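Local coordinates for putative uncharacterized protein (Cricetid herpesvirus 2, PDB 4ZKQ) that binds chemokines as a virus-encoded decoy receptor, and so probably keeps them from the receptors of the host, at residues 238-243 and 259-264. Sequence-based numbering, arbitrary orientation.
Sequences LLTALG and MVYVHL
Ala241 and Val262 form the central hydrogen-bonded pair of an antiparallel match: Ala241 N gives a straight bond to Val262 O (2.9 Å, 166° at the hydrogen), and Val262 N returns one to Ala241 O. Gly243 and Val260 form a second such pair, Gly243 N to Val260 O being the longer bond at 3.2 Å, while Leu264 N reaches Leu239 O. The small Ala241 leaves room for Leu264, whose CD1 lies 3.9 Å from Ala241 CB; Leu264 CB meets Leu239 CD2 at 3.7 Å, the two leucines crossing obliquely. On the other face, Leu242 CD2 packs against Tyr261 CB (3.7 Å). Tyr261 CG sits between its own backbone N and carbonyl carbon (chi1 72°), and the end of the ring leads away from 238-243. Met259 lays CG against Gly243 O at 3.4 Å. A water bridges the polar side chains of the Thr240–His263 pair, 2.7 Å from Thr240 OG1 and 2.8 Å from His263 ND1, in the plane of the imidazole. Farther out, Tyr261 OH bonds Leu147 N, and Met259 packs on Phe110. Strand 260-263 thus pairs with one side of 233-244, whose other side bonds to 206-223, while strands 108-111 and 147-152 cover the Tyr261 face.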
loop_
_atom_site.group_PDB
_atom_site.type_symbol
_atom_site.label_atom_id
_atom_site.label_comp_id
_atom_site.label_asym_id
_atom_site.label_seq_id
_atom_site.Cartn_x
_atom_site.Cartn_y
_atom_site.Cartn_z
ATOM N N LEU A 238 -6.051 -0.810 -11.745
ATOM C CA LEU A 238 -5.311 0.403 -12.058
ATOM C C LEU A 238 -5.389 0.654 -13.547
ATOM O O LEU A 238 -5.193 -0.262 -14.341
ATOM C CB LEU A 238 -3.850 0.283 -11.645
ATOM C CG LEU A 238 -3.539 -0.415 -10.326
ATOM C CD1 LEU A 238 -2.039 -0.472 -10.126
ATOM C CD2 LEU A 238 -4.201 0.299 -9.178
ATOM N N LEU A 239 -5.667 1.894 -13.924
ATOM C CA LEU A 239 -5.586 2.294 -15.316
ATOM C C LEU A 239 -4.485 3.334 -15.443
ATOM O O LEU A 239 -4.583 4.424 -14.884
ATOM C CB LEU A 239 -6.925 2.836 -15.809
ATOM C CG LEU A 239 -7.014 3.065 -17.321
ATOM C CD1 LEU A 239 -6.779 1.776 -18.103
ATOM C CD2 LEU A 239 -8.360 3.674 -17.682
ATOM N N THR A 240 -3.430 2.971 -16.165
ATOM C CA THR A 240 -2.207 3.754 -16.200
ATOM C C THR A 240 -1.780 4.103 -17.618
ATOM O O THR A 240 -1.704 3.225 -18.474
ATOM C CB THR A 240 -1.055 2.993 -15.525
ATOM O OG1 THR A 240 -1.484 2.508 -14.247
ATOM C CG2 THR A 240 0.146 3.902 -15.351
ATOM N N ALA A 241 -1.482 5.381 -17.846
ATOM C CA ALA A 241 -0.879 5.842 -19.099
ATOM C C ALA A 241 0.631 6.006 -18.957
ATOM O O ALA A 241 1.099 6.735 -18.086
ATOM C CB ALA A 241 -1.506 7.160 -19.533
ATOM N N LEU A 242 1.385 5.318 -19.808
ATOM C CA LEU A 242 2.827 5.517 -19.915
ATOM C C LEU A 242 3.147 6.356 -21.144
ATOM O O LEU A 242 2.449 6.267 -22.149
ATOM C CB LEU A 242 3.560 4.184 -20.016
ATOM C CG LEU A 242 3.352 3.198 -18.864
ATOM C CD1 LEU A 242 4.261 2.003 -19.060
ATOM C CD2 LEU A 242 3.614 3.859 -17.532
ATOM N N GLY A 243 4.221 7.137 -21.074
ATOM C CA GLY A 243 4.629 7.966 -22.195
ATOM C C GLY A 243 5.620 9.040 -21.795
ATOM O O GLY A 243 6.270 8.939 -20.754
ATOM N N MET A 259 10.659 8.534 -19.432
ATOM C CA MET A 259 9.287 8.052 -19.369
ATOM C C MET A 259 8.638 8.424 -18.044
ATOM O O MET A 259 9.290 8.453 -16.996
ATOM C CB MET A 259 9.215 6.538 -19.571
ATOM C CG MET A 259 7.788 6.033 -19.690
ATOM S SD MET A 259 7.681 4.301 -20.161
ATOM C CE MET A 259 8.423 4.358 -21.794
ATOM N N VAL A 260 7.345 8.711 -18.120
ATOM C CA VAL A 260 6.527 9.045 -16.963
ATOM C C VAL A 260 5.250 8.234 -17.003
ATOM O O VAL A 260 4.998 7.518 -17.975
ATOM C CB VAL A 260 6.157 10.534 -16.933
ATOM C CG1 VAL A 260 7.396 11.380 -16.834
ATOM C CG2 VAL A 260 5.363 10.897 -18.181
ATOM N N TYR A 261 4.437 8.357 -15.959
ATOM C CA TYR A 261 3.095 7.800 -15.989
ATOM C C TYR A 261 2.085 8.847 -15.554
ATOM O O TYR A 261 2.425 9.821 -14.880
ATOM C CB TYR A 261 2.982 6.541 -15.107
ATOM C CG TYR A 261 2.999 6.773 -13.605
ATOM C CD1 TYR A 261 1.885 7.262 -12.947
ATOM C CD2 TYR A 261 4.122 6.470 -12.846
ATOM C CE1 TYR A 261 1.889 7.466 -11.585
ATOM C CE2 TYR A 261 4.137 6.671 -11.482
ATOM C CZ TYR A 261 3.017 7.166 -10.856
ATOM O OH TYR A 261 3.021 7.366 -9.495
ATOM N N VAL A 262 0.843 8.631 -15.964
ATOM C CA VAL A 262 -0.294 9.405 -15.492
ATOM C C VAL A 262 -1.404 8.432 -15.119
ATOM O O VAL A 262 -1.602 7.429 -15.803
ATOM C CB VAL A 262 -0.795 10.402 -16.569
ATOM C CG1 VAL A 262 -2.094 11.060 -16.139
ATOM C CG2 VAL A 262 0.256 11.460 -16.842
ATOM N N HIS A 263 -2.105 8.714 -14.022
ATOM C CA HIS A 263 -3.289 7.945 -13.647
ATOM C C HIS A 263 -4.466 8.303 -14.549
ATOM O O HIS A 263 -4.720 9.482 -14.793
ATOM C CB HIS A 263 -3.680 8.209 -12.188
ATOM C CG HIS A 263 -2.648 7.787 -11.191
ATOM N ND1 HIS A 263 -2.286 6.466 -11.005
ATOM C CD2 HIS A 263 -1.909 8.502 -10.315
ATOM C CE1 HIS A 263 -1.368 6.393 -10.068
ATOM N NE2 HIS A 263 -1.115 7.617 -9.626
ATOM N N LEU A 264 -5.187 7.292 -15.026
ATOM C CA LEU A 264 -6.408 7.511 -15.803
ATOM C C LEU A 264 -7.649 7.151 -14.983
ATOM O O LEU A 264 -7.584 6.323 -14.076
ATOM C CB LEU A 264 -6.371 6.694 -17.095
ATOM C CG LEU A 264 -5.178 6.968 -18.012
ATOM C CD1 LEU A 264 -5.169 5.976 -19.163
ATOM C CD2 LEU A 264 -5.200 8.402 -18.529
HETATM O O HOH W 1 -2.748 4.216 -12.523
#